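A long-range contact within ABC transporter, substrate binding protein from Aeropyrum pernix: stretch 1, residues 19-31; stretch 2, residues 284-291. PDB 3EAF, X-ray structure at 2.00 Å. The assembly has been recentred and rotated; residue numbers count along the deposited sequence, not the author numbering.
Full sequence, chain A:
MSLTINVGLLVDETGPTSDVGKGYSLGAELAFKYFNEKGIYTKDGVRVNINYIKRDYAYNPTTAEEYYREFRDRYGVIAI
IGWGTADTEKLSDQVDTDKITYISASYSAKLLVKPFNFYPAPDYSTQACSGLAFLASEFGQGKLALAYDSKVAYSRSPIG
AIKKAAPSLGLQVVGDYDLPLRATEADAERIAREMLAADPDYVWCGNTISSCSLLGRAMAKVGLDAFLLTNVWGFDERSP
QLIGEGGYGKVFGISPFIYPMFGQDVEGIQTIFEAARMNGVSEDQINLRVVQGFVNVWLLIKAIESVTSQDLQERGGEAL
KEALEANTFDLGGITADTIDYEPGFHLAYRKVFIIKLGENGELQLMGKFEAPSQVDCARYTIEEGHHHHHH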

# COMPACT_ATOMS: atom_id res chain seq x y z
N ASP A 19 -10.66 -1.92 -7.93
CA ASP A 19 -9.69 -1.76 -9.02
C ASP A 19 -8.30 -2.28 -8.62
O ASP A 19 -7.60 -2.91 -9.43
CB ASP A 19 -9.63 -0.30 -9.54
CG ASP A 19 -9.36 0.74 -8.43
OD1 ASP A 19 -9.19 0.38 -7.25
OD2 ASP A 19 -9.34 1.95 -8.77
N VAL A 20 -7.92 -2.05 -7.36
CA VAL A 20 -6.65 -2.54 -6.80
C VAL A 20 -6.87 -3.66 -5.76
O VAL A 20 -5.96 -4.45 -5.47
CB VAL A 20 -5.80 -1.38 -6.20
CG1 VAL A 20 -5.34 -0.42 -7.29
CG2 VAL A 20 -6.57 -0.62 -5.11
N GLY A 21 -8.10 -3.74 -5.24
CA GLY A 21 -8.46 -4.68 -4.18
C GLY A 21 -8.56 -6.13 -4.59
O GLY A 21 -8.21 -7.03 -3.82
N LYS A 22 -9.05 -6.37 -5.81
CA LYS A 22 -9.17 -7.73 -6.35
C LYS A 22 -7.82 -8.45 -6.40
O LYS A 22 -7.69 -9.56 -5.92
CB LYS A 22 -9.80 -7.72 -7.74
CG LYS A 22 -11.30 -7.42 -7.77
CD LYS A 22 -11.78 -7.39 -9.23
CE LYS A 22 -13.24 -7.00 -9.34
NZ LYS A 22 -14.17 -8.14 -9.01
N GLY A 23 -6.81 -7.78 -6.97
CA GLY A 23 -5.46 -8.32 -7.06
C GLY A 23 -4.86 -8.59 -5.69
O GLY A 23 -4.27 -9.64 -5.46
N TYR A 24 -5.01 -7.63 -4.78
CA TYR A 24 -4.55 -7.81 -3.41
C TYR A 24 -5.15 -9.07 -2.77
O TYR A 24 -4.44 -9.84 -2.12
CB TYR A 24 -4.91 -6.57 -2.59
CG TYR A 24 -4.58 -6.62 -1.11
CD1 TYR A 24 -3.36 -6.13 -0.63
CD2 TYR A 24 -5.50 -7.11 -0.18
CE1 TYR A 24 -3.06 -6.14 0.72
CE2 TYR A 24 -5.21 -7.12 1.18
CZ TYR A 24 -3.99 -6.64 1.62
OH TYR A 24 -3.68 -6.65 2.97
N SER A 25 -6.46 -9.25 -2.94
CA SER A 25 -7.15 -10.43 -2.39
C SER A 25 -6.60 -11.73 -2.97
O SER A 25 -6.35 -12.69 -2.23
CB SER A 25 -8.65 -10.36 -2.63
OG SER A 25 -9.26 -11.49 -2.03
N LEU A 26 -6.41 -11.76 -4.29
CA LEU A 26 -5.81 -12.90 -4.96
C LEU A 26 -4.42 -13.22 -4.41
O LEU A 26 -4.10 -14.38 -4.16
CB LEU A 26 -5.76 -12.68 -6.48
CG LEU A 26 -5.02 -13.72 -7.34
CD1 LEU A 26 -5.53 -15.16 -7.15
CD2 LEU A 26 -5.08 -13.33 -8.82
N GLY A 27 -3.59 -12.19 -4.23
CA GLY A 27 -2.24 -12.38 -3.70
C GLY A 27 -2.22 -12.89 -2.27
O GLY A 27 -1.39 -13.72 -1.92
N ALA A 28 -3.13 -12.38 -1.44
CA ALA A 28 -3.22 -12.82 -0.05
C ALA A 28 -3.64 -14.28 0.04
O ALA A 28 -3.09 -15.04 0.84
CB ALA A 28 -4.19 -11.92 0.74
N GLU A 29 -4.61 -14.68 -0.78
CA GLU A 29 -5.09 -16.06 -0.80
C GLU A 29 -4.02 -17.01 -1.32
O GLU A 29 -3.80 -18.07 -0.74
CB GLU A 29 -6.38 -16.19 -1.61
CG GLU A 29 -7.60 -15.66 -0.89
CD GLU A 29 -8.89 -16.21 -1.47
OE1 GLU A 29 -9.28 -15.81 -2.58
OE2 GLU A 29 -9.51 -17.06 -0.80
N LEU A 30 -3.36 -16.61 -2.41
CA LEU A 30 -2.21 -17.36 -2.92
C LEU A 30 -1.19 -17.63 -1.83
O LEU A 30 -0.71 -18.75 -1.69
CB LEU A 30 -1.53 -16.63 -4.07
CG LEU A 30 -2.06 -16.83 -5.49
CD1 LEU A 30 -1.15 -16.08 -6.45
CD2 LEU A 30 -2.16 -18.32 -5.86
N ALA A 31 -0.87 -16.60 -1.04
CA ALA A 31 0.12 -16.71 0.03
C ALA A 31 -0.31 -17.65 1.16
O ALA A 31 0.48 -18.48 1.61
CB ALA A 31 0.47 -15.34 0.59
N ASP A 284 0.35 -14.52 -16.20
CA ASP A 284 -0.02 -13.15 -16.56
C ASP A 284 -1.02 -12.47 -15.60
O ASP A 284 -1.35 -11.29 -15.77
CB ASP A 284 -0.51 -13.08 -18.02
CG ASP A 284 -1.87 -13.76 -18.24
OD1 ASP A 284 -2.48 -14.31 -17.29
OD2 ASP A 284 -2.33 -13.76 -19.41
N GLN A 285 -1.49 -13.21 -14.60
CA GLN A 285 -2.36 -12.65 -13.57
C GLN A 285 -1.56 -12.15 -12.37
O GLN A 285 -2.12 -11.59 -11.43
CB GLN A 285 -3.41 -13.67 -13.13
CG GLN A 285 -4.39 -14.06 -14.23
CD GLN A 285 -5.60 -14.81 -13.71
OE1 GLN A 285 -5.62 -15.29 -12.57
NE2 GLN A 285 -6.63 -14.91 -14.55
N ILE A 286 -0.24 -12.35 -12.40
CA ILE A 286 0.63 -11.94 -11.30
C ILE A 286 1.13 -10.53 -11.58
O ILE A 286 1.84 -10.29 -12.55
CB ILE A 286 1.80 -12.93 -11.10
CG1 ILE A 286 1.27 -14.36 -10.87
CG2 ILE A 286 2.72 -12.48 -9.96
CD1 ILE A 286 0.37 -14.53 -9.64
N ASN A 287 0.72 -9.60 -10.73
CA ASN A 287 1.02 -8.18 -10.90
C ASN A 287 1.35 -7.55 -9.55
O ASN A 287 1.35 -8.23 -8.53
CB ASN A 287 -0.16 -7.46 -11.58
CG ASN A 287 -1.49 -7.68 -10.85
OD1 ASN A 287 -1.58 -7.52 -9.63
ND2 ASN A 287 -2.51 -8.04 -11.60
N LEU A 288 1.64 -6.24 -9.55
CA LEU A 288 1.94 -5.51 -8.32
C LEU A 288 0.90 -5.71 -7.20
O LEU A 288 1.26 -5.86 -6.02
CB LEU A 288 2.11 -4.02 -8.62
CG LEU A 288 2.19 -3.08 -7.41
CD1 LEU A 288 3.49 -3.32 -6.62
CD2 LEU A 288 2.07 -1.62 -7.85
N ARG A 289 -0.38 -5.70 -7.56
CA ARG A 289 -1.46 -5.82 -6.55
C ARG A 289 -1.41 -7.18 -5.87
O ARG A 289 -1.57 -7.28 -4.65
CB ARG A 289 -2.83 -5.57 -7.19
CG ARG A 289 -2.97 -4.24 -7.94
CD ARG A 289 -2.31 -3.08 -7.19
NE ARG A 289 -2.28 -1.85 -7.97
CZ ARG A 289 -1.67 -0.74 -7.60
NH1 ARG A 289 -1.01 -0.69 -6.44
NH2 ARG A 289 -1.72 0.34 -8.38
N VAL A 290 -1.17 -8.21 -6.67
CA VAL A 290 -0.94 -9.57 -6.17
C VAL A 290 0.26 -9.60 -5.21
O VAL A 290 0.18 -10.20 -4.14
CB VAL A 290 -0.77 -10.58 -7.34
CG1 VAL A 290 -0.48 -11.99 -6.81
CG2 VAL A 290 -2.02 -10.59 -8.22
N VAL A 291 1.35 -8.93 -5.59
CA VAL A 291 2.51 -8.83 -4.70
C VAL A 291 2.12 -8.18 -3.36
O VAL A 291 2.51 -8.67 -2.30
CB VAL A 291 3.67 -8.04 -5.36
CG1 VAL A 291 4.84 -7.87 -4.39
CG2 VAL A 291 4.13 -8.72 -6.65

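How do two helices come close enough for their backbones to touch? Stretch 1 is helical throughout, and it meets the first turn of the helix that opens at Leu288. At the crossing Gly27 CA lies 4.0 Å from Val290 CA, and Gly23 CA lies 4.7 Å from Arg289 CA. Both sites on stretch 1 are glycines, and a CB on either would point into the partner: one on Gly23 would clash with Arg289 CB, one on Gly27 with Val290 O.

What holds the backbones together without a conventional hydrogen bond between them? Three CA-H...O contacts do part of the work: Val290 CA to Gly23 O at 3.4 Å, Tyr24 CA to Arg289 O at 3.3 Å, and Gly27 CA to Val290 O at 3.3 Å. The acceptors come from both stretches, so the weak polar contacts run in both directions.

Where does the Val290 side chain go? With chi1 at t, it sits as a knob among Gly23, Leu26, Gly27 and Leu30. Its two methyls diverge: CG2 meets Leu26 CD2 at 4.2 Å, while CG1 meets Leu30 CD1 at 4.2 Å. Leu30, in the m, t rotamer, also brings CD1 to 3.9 Å from Ile286 CD1, extending the apolar patch.

How does Arg289 fit a largely buried contact? Its chi1 and chi2 are both m, after which the chain extends through t, carrying the guanidinium past Val20. Val20 CG1 covers one face of that group, 3.4 Å from Arg289 NE, and leaves the in-plane nitrogens free to hydrogen-bond elsewhere in the structure.

What steadies the start of the second helix? Asn287, with chi1 at p, reaches forward to the open end of the first turn, where its OD1 accepts from Val290 N at 3.1 Å and caps the helix.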